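Local coordinates for hydroxyglutarate synthase (Oryza sativa, PDB 6W1K), which uses iron(II) and oxygen to decarboxylate and hydroxylate 2-oxoadipate to D-2-hydroxyglutarate, a step of lysine breakdown, at residues 60-65 with 122-127; 242-247 with 264-269. All coordinates share one frame; numbering follows the deposited sequence.

Interaction 1: residues 60-65 with 122-127; sequences FAFRTF and IFISEL. With OOG (2-oxoadipic acid), chain F.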
loop_
_atom_site.group_PDB
_atom_site.type_symbol
_atom_site.label_atom_id
_atom_site.label_comp_id
_atom_site.label_asym_id
_atom_site.label_seq_id
_atom_site.Cartn_x
_atom_site.Cartn_y
_atom_site.Cartn_z
ATOM N N PHE A 60 -2.363 -3.047 2.700
ATOM C CA PHE A 60 -2.808 -1.897 1.933
ATOM C C PHE A 60 -1.793 -0.792 2.186
ATOM O O PHE A 60 -1.256 -0.708 3.288
ATOM C CB PHE A 60 -4.170 -1.403 2.414
ATOM C CG PHE A 60 -5.357 -2.150 1.882
ATOM C CD1 PHE A 60 -5.215 -3.354 1.206
ATOM C CD2 PHE A 60 -6.639 -1.635 2.080
ATOM C CE1 PHE A 60 -6.290 -4.021 0.723
ATOM C CE2 PHE A 60 -7.742 -2.291 1.572
ATOM C CZ PHE A 60 -7.560 -3.510 0.901
ATOM N N ALA A 61 -1.554 0.089 1.200
ATOM C CA ALA A 61 -0.627 1.206 1.400
ATOM C C ALA A 61 -1.261 2.514 0.915
ATOM O O ALA A 61 -2.075 2.510 -0.007
ATOM C CB ALA A 61 0.706 0.956 0.696
ATOM N N PHE A 62 -0.955 3.606 1.615
ATOM C CA PHE A 62 -1.505 4.936 1.340
ATOM C C PHE A 62 -0.374 5.956 1.419
ATOM O O PHE A 62 0.598 5.760 2.153
ATOM C CB PHE A 62 -2.624 5.351 2.334
ATOM C CG PHE A 62 -3.790 4.398 2.387
ATOM C CD1 PHE A 62 -3.769 3.295 3.233
ATOM C CD2 PHE A 62 -4.898 4.603 1.599
ATOM C CE1 PHE A 62 -4.841 2.434 3.261
ATOM C CE2 PHE A 62 -5.987 3.753 1.619
ATOM C CZ PHE A 62 -5.962 2.672 2.468
ATOM N N ARG A 63 -0.536 7.070 0.678
ATOM C CA ARG A 63 0.412 8.169 0.646
ATOM C C ARG A 63 -0.253 9.476 1.057
ATOM O O ARG A 63 -1.437 9.706 0.776
ATOM C CB ARG A 63 1.003 8.326 -0.754
ATOM C CG ARG A 63 1.774 7.103 -1.232
ATOM C CD ARG A 63 2.479 7.375 -2.537
ATOM N NE ARG A 63 3.249 6.219 -2.975
ATOM C CZ ARG A 63 3.852 6.145 -4.154
ATOM N NH1 ARG A 63 3.770 7.167 -5.000
ATOM N NH2 ARG A 63 4.518 5.062 -4.490
ATOM N N THR A 64 0.511 10.339 1.726
ATOM C CA THR A 64 -0.088 11.555 2.262
ATOM C C THR A 64 0.918 12.702 2.292
ATOM O O THR A 64 2.134 12.501 2.186
ATOM C CB THR A 64 -0.629 11.343 3.680
ATOM O OG1 THR A 64 0.482 11.239 4.593
ATOM C CG2 THR A 64 -1.491 10.078 3.812
ATOM N N PHE A 65 0.396 13.917 2.463
ATOM C CA PHE A 65 1.232 15.098 2.671
ATOM C C PHE A 65 1.405 15.354 4.164
ATOM O O PHE A 65 0.423 15.614 4.872
ATOM C CB PHE A 65 0.598 16.322 2.022
ATOM C CG PHE A 65 0.658 16.329 0.519
ATOM C CD1 PHE A 65 1.866 16.341 -0.144
ATOM C CD2 PHE A 65 -0.513 16.391 -0.224
ATOM C CE1 PHE A 65 1.912 16.400 -1.543
ATOM C CE2 PHE A 65 -0.483 16.448 -1.617
ATOM C CZ PHE A 65 0.726 16.435 -2.276
ATOM N N ILE A 122 -1.679 -2.307 7.399
ATOM C CA ILE A 122 -1.776 -1.013 6.736
ATOM C C ILE A 122 -0.420 -0.319 6.804
ATOM O O ILE A 122 0.193 -0.252 7.865
ATOM C CB ILE A 122 -2.872 -0.110 7.353
ATOM C CG1 ILE A 122 -4.207 -0.839 7.483
ATOM C CG2 ILE A 122 -3.017 1.142 6.495
ATOM C CD1 ILE A 122 -4.932 -1.043 6.218
ATOM N N PHE A 123 0.044 0.191 5.663
ATOM C CA PHE A 123 1.310 0.913 5.537
ATOM C C PHE A 123 0.943 2.327 5.085
ATOM O O PHE A 123 0.304 2.482 4.044
ATOM C CB PHE A 123 2.229 0.209 4.519
ATOM C CG PHE A 123 3.612 0.787 4.416
ATOM C CD1 PHE A 123 3.846 1.976 3.714
ATOM C CD2 PHE A 123 4.688 0.129 5.000
ATOM C CE1 PHE A 123 5.147 2.501 3.612
ATOM C CE2 PHE A 123 5.983 0.645 4.910
ATOM C CZ PHE A 123 6.212 1.833 4.225
ATOM N N ILE A 124 1.279 3.348 5.890
ATOM C CA ILE A 124 0.895 4.727 5.587
ATOM C C ILE A 124 2.160 5.575 5.621
ATOM O O ILE A 124 2.874 5.590 6.632
ATOM C CB ILE A 124 -0.130 5.302 6.569
ATOM C CG1 ILE A 124 -1.341 4.367 6.689
ATOM C CG2 ILE A 124 -0.575 6.654 6.074
ATOM C CD1 ILE A 124 -2.348 4.759 7.763
ATOM N N SER A 125 2.444 6.241 4.532
ATOM C CA SER A 125 3.618 7.100 4.458
ATOM C C SER A 125 3.155 8.551 4.347
ATOM O O SER A 125 1.985 8.841 4.046
ATOM C CB SER A 125 4.507 6.678 3.296
ATOM O OG SER A 125 3.826 6.771 2.075
ATOM N N GLU A 126 4.066 9.467 4.671
ATOM C CA GLU A 126 3.819 10.884 4.451
ATOM C C GLU A 126 5.073 11.563 3.916
ATOM O O GLU A 126 6.190 11.219 4.294
ATOM C CB GLU A 126 3.373 11.598 5.739
ATOM C CG GLU A 126 4.420 11.683 6.834
ATOM C CD GLU A 126 3.875 12.225 8.169
ATOM O OE1 GLU A 126 2.640 12.366 8.348
ATOM O OE2 GLU A 126 4.700 12.502 9.052
ATOM N N LEU A 127 4.867 12.548 3.057
ATOM C CA LEU A 127 5.962 13.403 2.601
ATOM C C LEU A 127 6.288 14.466 3.649
ATOM O O LEU A 127 5.391 15.146 4.168
ATOM C CB LEU A 127 5.554 14.047 1.285
ATOM C CG LEU A 127 6.569 14.987 0.617
ATOM C CD1 LEU A 127 7.757 14.297 0.036
ATOM C CD2 LEU A 127 5.759 15.709 -0.475
HETATM C C2 OOG F . 4.544 2.230 -0.301
HETATM C C3 OOG F . 5.811 1.470 -0.698
HETATM C C4 OOG F . 6.339 0.664 0.494
HETATM C C6 OOG F . 6.288 -1.912 1.105
HETATM O O4 OOG F . 7.388 -1.842 1.708
HETATM O O3 OOG F . 5.787 -3.031 0.858
HETATM C C5 OOG F . 5.564 -0.642 0.675
HETATM C C1 OOG F . 4.109 3.227 -1.386
HETATM O O1 OOG F . 3.360 4.102 -1.122
HETATM O O2 OOG F . 4.576 3.128 -2.697
HETATM O O5 OOG F . 4.400 -0.681 0.487
HETATM O O HOH W 1 3.000 4.431 1.429
#
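Thr64 and Ser125 each hold the side-chain oxygen between backbone N and carbonyl carbon (chi1 73° and 60°), and the two hydroxyls serve different ends. Thr64 OG1 donates to Ser125 O at 2.9 Å, adding a side-chain bond to the parallel pairing of 60-65 with 122-127. Ser125 OG lies on the substrate's side of the sheet and donates to a water that also bonds Phe62 O and O1 of 2-oxoadipate. Arg63 lies extended on that same face, and its flat guanidinium meets the carboxylate edge on: NE gives O1 a nearly straight bond of 2.8 Å, and NH2 grips O2 at 2.6 Å. Arginine suits this place because it can offer two N-H groups side by side to one carboxylate; a leucine here would probably leave the carboxylate far from the metal without its paired donors and opposing charge. Ala61, with a single methyl, fits between Phe123 and the substrate's keto oxygen; the Phe123 ring lays one face against substrate C4, 3.8 Å from CE1. At its Phe62-Ile122 end the other face is apolar: Ile122 CG2 sits at the rim of Phe62, 3.9 Å from CE1. These side chains are packed by helix 72-81, through Leu75 and Phe79. Strand 97-103 lines the outer edge of 122-127, strand 195-199 borders 60-65, and helix 181-189 brings Tyr182 to Ser125 and Trp185 to Arg63.

Interaction 2: residues 242-247 with 264-269; sequences SSTVAD and SYIEFA. With NI (nickel (II) ion), chain E; OOG (2-oxoadipic acid), chain F.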
loop_
_atom_site.group_PDB
_atom_site.type_symbol
_atom_site.label_atom_id
_atom_site.label_comp_id
_atom_site.label_asym_id
_atom_site.label_seq_id
_atom_site.Cartn_x
_atom_site.Cartn_y
_atom_site.Cartn_z
ATOM N N SER A 242 7.809 -8.115 -4.652
ATOM C CA SER A 242 7.837 -7.642 -6.035
ATOM C C SER A 242 6.571 -6.828 -6.274
ATOM O O SER A 242 5.617 -6.887 -5.492
ATOM C CB SER A 242 7.954 -8.806 -7.022
ATOM O OG SER A 242 6.885 -9.709 -6.850
ATOM N N SER A 243 6.564 -6.049 -7.358
ATOM C CA SER A 243 5.462 -5.130 -7.625
ATOM C C SER A 243 5.399 -4.852 -9.121
ATOM O O SER A 243 6.419 -4.892 -9.807
ATOM C CB SER A 243 5.605 -3.788 -6.895
ATOM O OG SER A 243 6.708 -3.051 -7.366
ATOM N N THR A 244 4.193 -4.571 -9.621
ATOM C CA THR A 244 4.046 -4.166 -11.005
ATOM C C THR A 244 4.423 -2.697 -11.144
ATOM O O THR A 244 4.428 -1.931 -10.174
ATOM C CB THR A 244 2.615 -4.363 -11.509
ATOM O OG1 THR A 244 1.703 -3.681 -10.643
ATOM C CG2 THR A 244 2.247 -5.833 -11.606
ATOM N N VAL A 245 4.762 -2.320 -12.373
ATOM C CA VAL A 245 4.795 -0.915 -12.749
ATOM C C VAL A 245 3.376 -0.368 -12.731
ATOM O O VAL A 245 2.446 -0.986 -13.269
ATOM C CB VAL A 245 5.446 -0.759 -14.130
ATOM C CG1 VAL A 245 5.458 0.705 -14.563
ATOM C CG2 VAL A 245 6.862 -1.337 -14.099
ATOM N N ALA A 246 3.209 0.800 -12.112
ATOM C CA ALA A 246 1.904 1.403 -11.954
ATOM C C ALA A 246 1.245 1.633 -13.309
ATOM O O ALA A 246 1.911 1.879 -14.321
ATOM C CB ALA A 246 2.014 2.733 -11.198
ATOM N N ASP A 247 -0.081 1.518 -13.321
ATOM C CA ASP A 247 -0.867 1.951 -14.460
ATOM C C ASP A 247 -0.786 3.469 -14.623
ATOM O O ASP A 247 -0.509 4.216 -13.682
ATOM C CB ASP A 247 -2.326 1.531 -14.304
ATOM C CG ASP A 247 -2.548 0.067 -14.665
ATOM O OD1 ASP A 247 -1.897 -0.438 -15.606
ATOM O OD2 ASP A 247 -3.370 -0.591 -13.998
ATOM N N SER A 264 -2.178 3.556 -9.591
ATOM C CA SER A 264 -1.668 2.666 -8.555
ATOM C C SER A 264 -1.096 1.409 -9.185
ATOM O O SER A 264 -1.061 1.243 -10.405
ATOM C CB SER A 264 -2.775 2.343 -7.561
ATOM O OG SER A 264 -3.203 3.536 -6.929
ATOM N N TYR A 265 -0.614 0.518 -8.327
ATOM C CA TYR A 265 0.040 -0.699 -8.764
ATOM C C TYR A 265 -0.372 -1.797 -7.808
ATOM O O TYR A 265 -1.199 -1.585 -6.915
ATOM C CB TYR A 265 1.558 -0.538 -8.817
ATOM C CG TYR A 265 2.261 -0.256 -7.487
ATOM C CD1 TYR A 265 2.416 1.042 -7.034
ATOM C CD2 TYR A 265 2.796 -1.277 -6.715
ATOM C CE1 TYR A 265 3.061 1.329 -5.865
ATOM C CE2 TYR A 265 3.449 -0.992 -5.520
ATOM C CZ TYR A 265 3.571 0.321 -5.107
ATOM O OH TYR A 265 4.214 0.655 -3.940
ATOM N N ILE A 266 0.160 -2.995 -8.017
ATOM C CA ILE A 266 -0.118 -4.113 -7.125
ATOM C C ILE A 266 1.202 -4.770 -6.742
ATOM O O ILE A 266 2.129 -4.859 -7.555
ATOM C CB ILE A 266 -1.108 -5.123 -7.764
ATOM C CG1 ILE A 266 -1.469 -6.219 -6.749
ATOM C CG2 ILE A 266 -0.560 -5.758 -9.053
ATOM C CD1 ILE A 266 -2.715 -7.089 -7.123
ATOM N N GLU A 267 1.294 -5.213 -5.491
ATOM C CA GLU A 267 2.498 -5.832 -4.964
ATOM C C GLU A 267 2.209 -7.294 -4.623
ATOM O O GLU A 267 1.049 -7.716 -4.480
ATOM C CB GLU A 267 3.004 -5.033 -3.750
ATOM C CG GLU A 267 4.242 -5.576 -3.099
ATOM C CD GLU A 267 4.445 -5.025 -1.690
ATOM O OE1 GLU A 267 4.267 -3.810 -1.507
ATOM O OE2 GLU A 267 4.776 -5.802 -0.759
ATOM N N PHE A 268 3.288 -8.083 -4.601
ATOM C CA PHE A 268 3.276 -9.494 -4.214
ATOM C C PHE A 268 4.371 -9.718 -3.179
ATOM O O PHE A 268 5.499 -9.237 -3.341
ATOM C CB PHE A 268 3.471 -10.385 -5.441
ATOM C CG PHE A 268 2.932 -9.775 -6.706
ATOM C CD1 PHE A 268 1.563 -9.678 -6.925
ATOM C CD2 PHE A 268 3.804 -9.308 -7.682
ATOM C CE1 PHE A 268 1.069 -9.117 -8.104
ATOM C CE2 PHE A 268 3.328 -8.748 -8.855
ATOM C CZ PHE A 268 1.961 -8.641 -9.067
ATOM N N ALA A 269 4.030 -10.401 -2.096
ATOM C CA ALA A 269 4.959 -10.531 -0.988
ATOM C C ALA A 269 4.953 -11.945 -0.446
ATOM O O ALA A 269 3.900 -12.584 -0.320
ATOM C CB ALA A 269 4.633 -9.535 0.131
HETATM NI NI NI E . 3.713 -2.591 -0.153
HETATM C C2 OOG F . 4.544 2.230 -0.301
HETATM C C3 OOG F . 5.811 1.470 -0.698
HETATM C C4 OOG F . 6.339 0.664 0.494
HETATM C C6 OOG F . 6.288 -1.912 1.105
HETATM O O4 OOG F . 7.388 -1.842 1.708
HETATM O O3 OOG F . 5.787 -3.031 0.858
HETATM C C5 OOG F . 5.564 -0.642 0.675
HETATM C C1 OOG F . 4.109 3.227 -1.386
HETATM O O1 OOG F . 3.360 4.102 -1.122
HETATM O O2 OOG F . 4.576 3.128 -2.697
HETATM O O5 OOG F . 4.400 -0.681 0.487
HETATM O O HOH W 2 -2.413 -1.103 -11.517
#
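The Tyr265 ring lies close against the small Ser243, whose CB is 3.8 Å from Tyr265 CD2, and Glu267 CG rests on Ser242 O; from these footings both side chains reach the active site. Glu267 OE1 binds the nickel ion at 1.9 Å, and 2-oxoadipate chelates the same ion through its carboxylate oxygen O3 and keto oxygen O5; His59 and His195 complete the protein ligands. Nickel stands here at the site that takes iron(II) in the working enzyme. Glu267 CG is anti to its backbone N (chi1 179°), which carries the carboxylate well clear of the strand, while Gln241 holds the other oxygen, OE2. Tyr265 OH donates to substrate O2 at 2.8 Å, the oxygen lying at the ring's edge, so one long, rigid phenol spans from backbone to the far carboxylate. Its ring stacks on His195.

Two histidines and a glutamate borne on a curved mixed sheet fit the membership of this family in the glyoxalase clan, the vicinal-oxygen-chelate-like fold. Behind the site the strands run antiparallel. Ser242 and Phe268 form a hydrogen-bonded pair, with Phe268 N to Ser242 O at 2.8 Å, and Ser243 faces Glu267 in the next, non-hydrogen-bonded pair. Thr244 N then bonds Ile266 O, but Ile266 N is met by a hydroxyl, Thr244 OG1 at 3.1 Å; threonine thus continues the pairing where the regular strand 239-243 ends. Farther along, Asp247 N reaches Ser264 O at 3.1 Å, and Asp247 OD1 bonds Thr39. On the side away from the metal, Thr244 CG2 touches Phe268 CZ, Ser242 OG sits at that ring's edge 3.2 Å from CD2 while bonding Asn214, and Ile266 packs on helix 38-51.

In the fold
After helices 16-36 and 38-51 the chain enters strand 57-65, passes through helix 72-81 and the antiparallel strands 85-92 and 97-103, and returns in strand 121-127, where interaction 1 closes. Only much later does interaction 2 open, at the end of strand 239-243; strand 248-252 follows, and the chain turns back into 258-271 to close this shorter loop. The two are in series, neither nesting nor crossing. Strand 195-199, laid down between them, joins both into one sheet, pairing with 57-65 on one side and 258-271 on the other. Their centres lie about 15 Å apart, and they meet where Arg63 NH2 packs 4.2 Å from Tyr265 CE1, around the substrate carboxylate not on the metal.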